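Local coordinates for protein tyrocidine synthetase 3 (Brevibacillus brevis, PDB 2JGP) that probably forms peptide bonds in tyrocidine biosynthesis, as a carrier and condensation domain pair of a nonribosomal peptide synthetase, at residues T325-V339 and F387-L399. Numbering follows the deposited sequence.
Sequences TGTTLYMVLLAAYNV and FSEFLQEVKQNAL. With NA (sodium ion), chain F.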
ATOM      1  N   THR A 325       0.725 -18.402 -16.352  1.00 59.26           N
ATOM      2  CA  THR A 325       1.407 -18.965 -15.181  1.00 59.28           C
ATOM      3  C   THR A 325       0.568 -18.928 -13.906  1.00 59.86           C
ATOM      4  O   THR A 325       1.064 -19.275 -12.829  1.00 60.35           O
ATOM      5  CB  THR A 325       2.712 -18.203 -14.899  1.00 59.03           C
ATOM      6  OG1 THR A 325       2.425 -16.805 -14.774  1.00 57.49           O
ATOM      7  CG2 THR A 325       3.720 -18.434 -16.020  1.00 58.43           C
ATOM      8  N   GLY A 326      -0.686 -18.496 -14.016  1.00 60.16           N
ATOM      9  CA  GLY A 326      -1.567 -18.379 -12.853  1.00 60.36           C
ATOM     10  C   GLY A 326      -1.146 -17.323 -11.849  1.00 60.10           C
ATOM     11  O   GLY A 326      -1.387 -17.471 -10.651  1.00 60.42           O
ATOM     12  N   THR A 327      -0.522 -16.254 -12.337  1.00 60.17           N
ATOM     13  CA  THR A 327      -0.054 -15.172 -11.484  1.00 60.08           C
ATOM     14  C   THR A 327      -0.713 -13.865 -11.899  1.00 60.46           C
ATOM     15  O   THR A 327      -1.485 -13.821 -12.862  1.00 60.79           O
ATOM     16  CB  THR A 327       1.485 -15.017 -11.550  1.00 59.92           C
ATOM     17  OG1 THR A 327       1.894 -14.734 -12.895  1.00 59.09           O
ATOM     18  CG2 THR A 327       2.174 -16.280 -11.064  1.00 59.35           C
ATOM     19  N   THR A 328      -0.424 -12.810 -11.146  1.00 60.67           N
ATOM     20  CA  THR A 328      -0.865 -11.472 -11.481  1.00 60.54           C
ATOM     21  C   THR A 328       0.276 -10.767 -12.203  1.00 60.51           C
ATOM     22  O   THR A 328       1.435 -11.159 -12.069  1.00 60.51           O
ATOM     23  CB  THR A 328      -1.251 -10.677 -10.212  1.00 60.75           C
ATOM     24  OG1 THR A 328      -0.115 -10.556  -9.348  1.00 60.17           O
ATOM     25  CG2 THR A 328      -2.397 -11.379  -9.456  1.00 60.79           C
ATOM     26  N   LEU A 329      -0.048  -9.734 -12.972  1.00 60.20           N
ATOM     27  CA  LEU A 329       0.980  -8.913 -13.601  1.00 60.20           C
ATOM     28  C   LEU A 329       1.913  -8.352 -12.533  1.00 59.77           C
ATOM     29  O   LEU A 329       3.126  -8.331 -12.707  1.00 59.11           O
ATOM     30  CB  LEU A 329       0.352  -7.780 -14.415  1.00 60.32           C
ATOM     31  CG  LEU A 329       1.331  -6.809 -15.079  1.00 60.93           C
ATOM     32  CD1 LEU A 329       2.360  -7.545 -15.941  1.00 60.89           C
ATOM     33  CD2 LEU A 329       0.568  -5.785 -15.895  1.00 61.77           C
ATOM     34  N   TYR A 330       1.337  -7.931 -11.409  1.00 59.65           N
ATOM     35  CA  TYR A 330       2.119  -7.500 -10.256  1.00 59.32           C
ATOM     36  C   TYR A 330       3.224  -8.500  -9.909  1.00 58.73           C
ATOM     37  O   TYR A 330       4.384  -8.120  -9.739  1.00 58.26           O
ATOM     38  CB  TYR A 330       1.197  -7.319  -9.042  1.00 60.20           C
ATOM     39  CG  TYR A 330       1.898  -6.840  -7.801  1.00 61.39           C
ATOM     40  CD1 TYR A 330       1.886  -5.494  -7.455  1.00 63.52           C
ATOM     41  CD2 TYR A 330       2.567  -7.731  -6.965  1.00 62.63           C
ATOM     42  CE1 TYR A 330       2.526  -5.044  -6.317  1.00 64.49           C
ATOM     43  CE2 TYR A 330       3.210  -7.294  -5.828  1.00 64.20           C
ATOM     44  CZ  TYR A 330       3.187  -5.947  -5.512  1.00 64.59           C
ATOM     45  OH  TYR A 330       3.814  -5.502  -4.383  1.00 65.63           O
ATOM     46  N   MET A 331       2.857  -9.775  -9.799  1.00 57.69           N
ATOM     47  CA  MET A 331       3.817 -10.822  -9.429  1.00 57.41           C
ATOM     48  C   MET A 331       4.911 -11.026 -10.478  1.00 56.65           C
ATOM     49  O   MET A 331       6.074 -11.228 -10.135  1.00 56.61           O
ATOM     50  CB  MET A 331       3.105 -12.150  -9.186  1.00 57.23           C
ATOM     51  CG  MET A 331       2.256 -12.205  -7.918  1.00 58.15           C
ATOM     52  SD  MET A 331       1.236 -13.694  -7.939  1.00 59.18           S
ATOM     53  CE  MET A 331       0.169 -13.406  -6.520  1.00 57.88           C
ATOM     54  N   VAL A 332       4.527 -10.995 -11.748  1.00 56.28           N
ATOM     55  CA  VAL A 332       5.470 -11.175 -12.852  1.00 55.53           C
ATOM     56  C   VAL A 332       6.524 -10.068 -12.808  1.00 55.52           C
ATOM     57  O   VAL A 332       7.726 -10.332 -12.853  1.00 54.85           O
ATOM     58  CB  VAL A 332       4.738 -11.151 -14.214  1.00 55.75           C
ATOM     59  CG1 VAL A 332       5.740 -11.078 -15.376  1.00 55.50           C
ATOM     60  CG2 VAL A 332       3.816 -12.376 -14.353  1.00 54.82           C
ATOM     61  N   LEU A 333       6.058  -8.830 -12.686  1.00 55.37           N
ATOM     62  CA  LEU A 333       6.946  -7.666 -12.609  1.00 55.21           C
ATOM     63  C   LEU A 333       7.838  -7.686 -11.360  1.00 55.22           C
ATOM     64  O   LEU A 333       9.028  -7.357 -11.435  1.00 55.10           O
ATOM     65  CB  LEU A 333       6.132  -6.380 -12.647  1.00 55.06           C
ATOM     66  CG  LEU A 333       5.292  -6.137 -13.894  1.00 54.99           C
ATOM     67  CD1 LEU A 333       4.436  -4.898 -13.706  1.00 54.55           C
ATOM     68  CD2 LEU A 333       6.168  -6.017 -15.128  1.00 55.75           C
ATOM     69  N   LEU A 334       7.272  -8.063 -10.216  1.00 55.52           N
ATOM     70  CA  LEU A 334       8.067  -8.196  -8.997  1.00 55.74           C
ATOM     71  C   LEU A 334       9.141  -9.258  -9.181  1.00 55.69           C
ATOM     72  O   LEU A 334      10.284  -9.084  -8.751  1.00 55.73           O
ATOM     73  CB  LEU A 334       7.185  -8.548  -7.792  1.00 56.12           C
ATOM     74  CG  LEU A 334       7.908  -8.789  -6.459  1.00 56.47           C
ATOM     75  CD1 LEU A 334       8.757  -7.569  -6.052  1.00 57.15           C
ATOM     76  CD2 LEU A 334       6.893  -9.148  -5.381  1.00 57.06           C
ATOM     77  N   ALA A 335       8.761 -10.367  -9.812  1.00 55.88           N
ATOM     78  CA  ALA A 335       9.697 -11.434 -10.121  1.00 55.91           C
ATOM     79  C   ALA A 335      10.819 -10.918 -11.025  1.00 55.96           C
ATOM     80  O   ALA A 335      11.993 -11.146 -10.748  1.00 56.60           O
ATOM     81  CB  ALA A 335       8.963 -12.605 -10.783  1.00 55.59           C
ATOM     82  N   ALA A 336      10.453 -10.211 -12.094  1.00 56.05           N
ATOM     83  CA  ALA A 336      11.431  -9.632 -13.021  1.00 56.35           C
ATOM     84  C   ALA A 336      12.323  -8.609 -12.315  1.00 56.37           C
ATOM     85  O   ALA A 336      13.514  -8.498 -12.602  1.00 56.83           O
ATOM     86  CB  ALA A 336      10.724  -8.977 -14.211  1.00 56.14           C
ATOM     87  N   TYR A 337      11.738  -7.865 -11.385  1.00 56.69           N
ATOM     88  CA  TYR A 337      12.495  -6.880 -10.633  1.00 56.69           C
ATOM     89  C   TYR A 337      13.534  -7.573  -9.749  1.00 56.72           C
ATOM     90  O   TYR A 337      14.686  -7.141  -9.694  1.00 57.23           O
ATOM     91  CB  TYR A 337      11.552  -5.989  -9.822  1.00 56.97           C
ATOM     92  CG  TYR A 337      12.252  -4.876  -9.085  1.00 56.77           C
ATOM     93  CD1 TYR A 337      13.018  -3.938  -9.770  1.00 56.99           C
ATOM     94  CD2 TYR A 337      12.139  -4.752  -7.704  1.00 57.19           C
ATOM     95  CE1 TYR A 337      13.667  -2.910  -9.092  1.00 56.96           C
ATOM     96  CE2 TYR A 337      12.787  -3.727  -7.021  1.00 57.40           C
ATOM     97  CZ  TYR A 337      13.542  -2.808  -7.724  1.00 57.04           C
ATOM     98  OH  TYR A 337      14.190  -1.793  -7.054  1.00 58.15           O
ATOM     99  N   ASN A 338      13.146  -8.662  -9.090  1.00 56.60           N
ATOM    100  CA  ASN A 338      14.101  -9.452  -8.303  1.00 56.84           C
ATOM    101  C   ASN A 338      15.297  -9.988  -9.104  1.00 56.94           C
ATOM    102  O   ASN A 338      16.429  -9.991  -8.607  1.00 56.70           O
ATOM    103  CB  ASN A 338      13.411 -10.614  -7.590  1.00 56.74           C
ATOM    104  CG  ASN A 338      12.817 -10.208  -6.265  1.00 56.49           C
ATOM    105  OD1 ASN A 338      13.412 -10.443  -5.212  1.00 56.95           O
ATOM    106  ND2 ASN A 338      11.643  -9.597  -6.306  1.00 55.07           N
ATOM    107  N   VAL A 339      15.058 -10.448 -10.330  1.00 57.31           N
ATOM    108  CA  VAL A 339      16.174 -10.914 -11.173  1.00 57.77           C
ATOM    109  C   VAL A 339      17.064  -9.742 -11.630  1.00 57.70           C
ATOM    110  O   VAL A 339      18.284  -9.885 -11.709  1.00 57.79           O
ATOM    111  CB  VAL A 339      15.739 -11.839 -12.363  1.00 58.19           C
ATOM    112  CG1 VAL A 339      14.261 -11.726 -12.687  1.00 59.39           C
ATOM    113  CG2 VAL A 339      16.611 -11.614 -13.608  1.00 57.72           C
ATOM    114  N   PHE A 387      13.019 -19.171 -14.603  1.00 56.89           N
ATOM    115  CA  PHE A 387      12.193 -18.023 -14.235  1.00 56.87           C
ATOM    116  C   PHE A 387      10.803 -18.506 -13.845  1.00 56.83           C
ATOM    117  O   PHE A 387      10.206 -17.986 -12.911  1.00 55.98           O
ATOM    118  CB  PHE A 387      12.087 -16.986 -15.354  1.00 57.14           C
ATOM    119  CG  PHE A 387      11.211 -15.818 -14.996  1.00 56.94           C
ATOM    120  CD1 PHE A 387      11.691 -14.804 -14.180  1.00 57.37           C
ATOM    121  CD2 PHE A 387       9.899 -15.749 -15.447  1.00 57.38           C
ATOM    122  CE1 PHE A 387      10.880 -13.730 -13.827  1.00 57.28           C
ATOM    123  CE2 PHE A 387       9.080 -14.680 -15.100  1.00 57.03           C
ATOM    124  CZ  PHE A 387       9.572 -13.670 -14.286  1.00 56.93           C
ATOM    125  N   SER A 388      10.304 -19.516 -14.554  1.00 56.90           N
ATOM    126  CA  SER A 388       8.984 -20.073 -14.266  1.00 57.37           C
ATOM    127  C   SER A 388       8.861 -20.532 -12.811  1.00 56.91           C
ATOM    128  O   SER A 388       7.900 -20.173 -12.122  1.00 57.07           O
ATOM    129  CB  SER A 388       8.675 -21.231 -15.221  1.00 57.45           C
ATOM    130  OG  SER A 388       7.374 -21.737 -14.982  1.00 61.36           O
ATOM    131  N   GLU A 389       9.838 -21.295 -12.325  1.00 56.62           N
ATOM    132  CA  GLU A 389       9.773 -21.792 -10.949  1.00 56.65           C
ATOM    133  C   GLU A 389      10.037 -20.673  -9.934  1.00 56.16           C
ATOM    134  O   GLU A 389       9.431 -20.658  -8.864  1.00 55.60           O
ATOM    135  CB  GLU A 389      10.721 -22.973 -10.726  1.00 56.97           C
ATOM    136  CG  GLU A 389      12.175 -22.618 -10.552  1.00 58.04           C
ATOM    137  CD  GLU A 389      13.044 -23.849 -10.394  1.00 59.90           C
ATOM    138  OE1 GLU A 389      13.941 -24.063 -11.238  1.00 59.08           O
ATOM    139  OE2 GLU A 389      12.809 -24.610  -9.430  1.00 62.43           O
ATOM    140  N   PHE A 390      10.934 -19.747 -10.269  1.00 55.70           N
ATOM    141  CA  PHE A 390      11.184 -18.576  -9.421  1.00 55.59           C
ATOM    142  C   PHE A 390       9.923 -17.724  -9.284  1.00 55.62           C
ATOM    143  O   PHE A 390       9.570 -17.288  -8.179  1.00 55.12           O
ATOM    144  CB  PHE A 390      12.325 -17.715  -9.970  1.00 55.75           C
ATOM    145  CG  PHE A 390      12.545 -16.453  -9.185  1.00 56.09           C
ATOM    146  CD1 PHE A 390      12.946 -16.516  -7.856  1.00 56.43           C
ATOM    147  CD2 PHE A 390      12.316 -15.205  -9.756  1.00 55.84           C
ATOM    148  CE1 PHE A 390      13.136 -15.356  -7.117  1.00 56.14           C
ATOM    149  CE2 PHE A 390      12.502 -14.041  -9.020  1.00 55.72           C
ATOM    150  CZ  PHE A 390      12.912 -14.119  -7.697  1.00 56.05           C
ATOM    151  N   LEU A 391       9.246 -17.496 -10.407  1.00 55.21           N
ATOM    152  CA  LEU A 391       7.990 -16.748 -10.401  1.00 55.09           C
ATOM    153  C   LEU A 391       6.942 -17.405  -9.501  1.00 54.93           C
ATOM    154  O   LEU A 391       6.180 -16.722  -8.824  1.00 54.69           O
ATOM    155  CB  LEU A 391       7.441 -16.593 -11.824  1.00 55.19           C
ATOM    156  CG  LEU A 391       6.037 -15.979 -11.935  1.00 55.70           C
ATOM    157  CD1 LEU A 391       6.002 -14.584 -11.324  1.00 57.11           C
ATOM    158  CD2 LEU A 391       5.563 -15.955 -13.382  1.00 56.67           C
ATOM    159  N   GLN A 392       6.892 -18.733  -9.506  1.00 54.93           N
ATOM    160  CA  GLN A 392       5.988 -19.440  -8.616  1.00 55.04           C
ATOM    161  C   GLN A 392       6.375 -19.256  -7.154  1.00 54.72           C
ATOM    162  O   GLN A 392       5.505 -19.208  -6.291  1.00 54.69           O
ATOM    163  CB  GLN A 392       5.927 -20.922  -8.979  1.00 55.22           C
ATOM    164  CG  GLN A 392       5.268 -21.172 -10.326  1.00 56.14           C
ATOM    165  CD  GLN A 392       3.824 -20.685 -10.375  1.00 57.50           C
ATOM    166  OE1 GLN A 392       3.037 -20.947  -9.462  1.00 57.90           O
ATOM    167  NE2 GLN A 392       3.476 -19.960 -11.440  1.00 57.37           N
ATOM    168  N   GLU A 393       7.674 -19.147  -6.873  1.00 54.70           N
ATOM    169  CA  GLU A 393       8.122 -18.837  -5.514  1.00 54.74           C
ATOM    170  C   GLU A 393       7.649 -17.445  -5.104  1.00 54.62           C
ATOM    171  O   GLU A 393       7.148 -17.256  -3.992  1.00 54.57           O
ATOM    172  CB  GLU A 393       9.641 -18.945  -5.396  1.00 54.67           C
ATOM    173  CG  GLU A 393      10.189 -20.340  -5.643  1.00 55.15           C
ATOM    174  CD  GLU A 393      11.695 -20.405  -5.508  1.00 55.83           C
ATOM    175  OE1 GLU A 393      12.335 -19.338  -5.366  1.00 56.05           O
ATOM    176  OE2 GLU A 393      12.236 -21.523  -5.555  1.00 56.06           O
ATOM    177  N   VAL A 394       7.796 -16.484  -6.014  1.00 54.71           N
ATOM    178  CA  VAL A 394       7.334 -15.103  -5.801  1.00 54.70           C
ATOM    179  C   VAL A 394       5.834 -15.055  -5.529  1.00 55.12           C
ATOM    180  O   VAL A 394       5.385 -14.349  -4.625  1.00 55.13           O
ATOM    181  CB  VAL A 394       7.671 -14.187  -7.012  1.00 54.69           C
ATOM    182  CG1 VAL A 394       7.028 -12.805  -6.857  1.00 54.74           C
ATOM    183  CG2 VAL A 394       9.185 -14.050  -7.173  1.00 54.75           C
ATOM    184  N   LYS A 395       5.067 -15.826  -6.293  1.00 55.22           N
ATOM    185  CA  LYS A 395       3.624 -15.910  -6.084  1.00 55.13           C
ATOM    186  C   LYS A 395       3.299 -16.478  -4.711  1.00 55.29           C
ATOM    187  O   LYS A 395       2.476 -15.919  -3.981  1.00 55.45           O
ATOM    188  CB  LYS A 395       2.974 -16.792  -7.151  1.00 55.20           C
ATOM    189  CG  LYS A 395       1.531 -17.162  -6.848  1.00 55.06           C
ATOM    190  CD  LYS A 395       0.992 -18.160  -7.852  1.00 54.79           C
ATOM    191  CE  LYS A 395      -0.468 -18.466  -7.583  1.00 54.98           C
ATOM    192  NZ  LYS A 395      -1.043 -19.326  -8.649  1.00 55.14           N
ATOM    193  N   GLN A 396       3.932 -17.598  -4.379  1.00 55.30           N
ATOM    194  CA  GLN A 396       3.694 -18.282  -3.115  1.00 55.91           C
ATOM    195  C   GLN A 396       4.042 -17.398  -1.919  1.00 55.48           C
ATOM    196  O   GLN A 396       3.285 -17.328  -0.950  1.00 55.22           O
ATOM    197  CB  GLN A 396       4.496 -19.590  -3.060  1.00 56.34           C
ATOM    198  CG  GLN A 396       3.994 -20.598  -2.048  1.00 58.44           C
ATOM    199  CD  GLN A 396       2.503 -20.896  -2.194  1.00 59.79           C
ATOM    200  OE1 GLN A 396       1.716 -20.602  -1.294  1.00 63.34           O
ATOM    201  NE2 GLN A 396       2.109 -21.427  -3.338  1.00 60.49           N
ATOM    202  N   ASN A 397       5.187 -16.729  -1.995  1.00 55.02           N
ATOM    203  CA  ASN A 397       5.622 -15.840  -0.926  1.00 54.75           C
ATOM    204  C   ASN A 397       4.736 -14.608  -0.816  1.00 54.71           C
ATOM    205  O   ASN A 397       4.535 -14.083   0.281  1.00 54.49           O
ATOM    206  CB  ASN A 397       7.085 -15.443  -1.132  1.00 54.98           C
ATOM    207  CG  ASN A 397       8.033 -16.597  -0.897  1.00 54.65           C
ATOM    208  OD1 ASN A 397       7.762 -17.481  -0.075  1.00 56.23           O
ATOM    209  ND2 ASN A 397       9.143 -16.612  -1.628  1.00 55.13           N
ATOM    210  N   ALA A 398       4.206 -14.153  -1.950  1.00 54.56           N
ATOM    211  CA  ALA A 398       3.291 -13.013  -1.971  1.00 54.76           C
ATOM    212  C   ALA A 398       1.972 -13.374  -1.298  1.00 54.58           C
ATOM    213  O   ALA A 398       1.492 -12.646  -0.426  1.00 54.99           O
ATOM    214  CB  ALA A 398       3.053 -12.545  -3.396  1.00 54.68           C
ATOM    215  N   LEU A 399       1.404 -14.508  -1.687  1.00 54.64           N
ATOM    216  CA  LEU A 399       0.169 -14.986  -1.085  1.00 54.70           C
ATOM    217  C   LEU A 399       0.343 -15.213   0.417  1.00 54.52           C
ATOM    218  O   LEU A 399      -0.523 -14.838   1.197  1.00 54.15           O
ATOM    219  CB  LEU A 399      -0.301 -16.275  -1.764  1.00 54.96           C
ATOM    220  CG  LEU A 399      -0.799 -16.116  -3.207  1.00 55.61           C
ATOM    221  CD1 LEU A 399      -1.091 -17.477  -3.823  1.00 56.20           C
ATOM    222  CD2 LEU A 399      -2.036 -15.230  -3.238  1.00 56.70           C
TER
HETATM  223 NA    NA F1527       0.115 -19.700  -0.081  1.00 69.22          NA
HETATM  224  O   HOH W   1       0.439 -20.826 -10.133  1.00 44.05           O
HETATM  225  O   HOH W   2      -1.399 -20.884  -1.419  1.00 45.46           O
HETATM  226  O   HOH W   3      -0.799 -18.343   1.240  1.00 50.10           O
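A335 CB packs against L391 CD1 at 3.6 Å where helices 329-345 and 387-403 of the condensation domain cross with knobs-into-holes packing. The segment axes approach to 9.1 Å, with 117° between their directions. A335 sits among F387, F390, L391 and V394. In return, L391 fills a hole made by T325, M331, V332 and A335. With CG anti to the backbone N (chi1 173°), its branch is carried toward the other helix: CD1 meets A335 and M331 O, while CD2 reaches T325 OG1 and V332 CG2. The two phenylalanine rings turn edges to the first helix. F390 CE2 lies 3.4 Å from A335 O, and its CZ meets N338 CB. The edge of F387 points at A336 N. Farther along, M331 enters a hole between L391, K395, A398 and L399, with SD 3.6 Å from K395 CB.

Two polar bonds hold the link between helix 312-325 and helix 329-345. G326, with positive phi, closes a Schellman motif at the end of helix 312-325. Q392 NE2 donates to T325 O (2.9 Å), in the carbonyl plane. K395 stretches out fully, and its NZ comes to G326 O (2.8 Å) tilted out of the G326 carbonyl plane. A water joins T325 O, Q392 OE1 and K395 NZ; Y4 OH also bonds NZ.

Bonds to L321 O and from T327 OG1 hold the T325 hydroxyl in place against L391 CD2. T328 OG1 N-caps the next helix through M331 N. One turn past Q392, Q396 OE1 binds the sodium ion at 2.2 Å, alongside D400 and two waters.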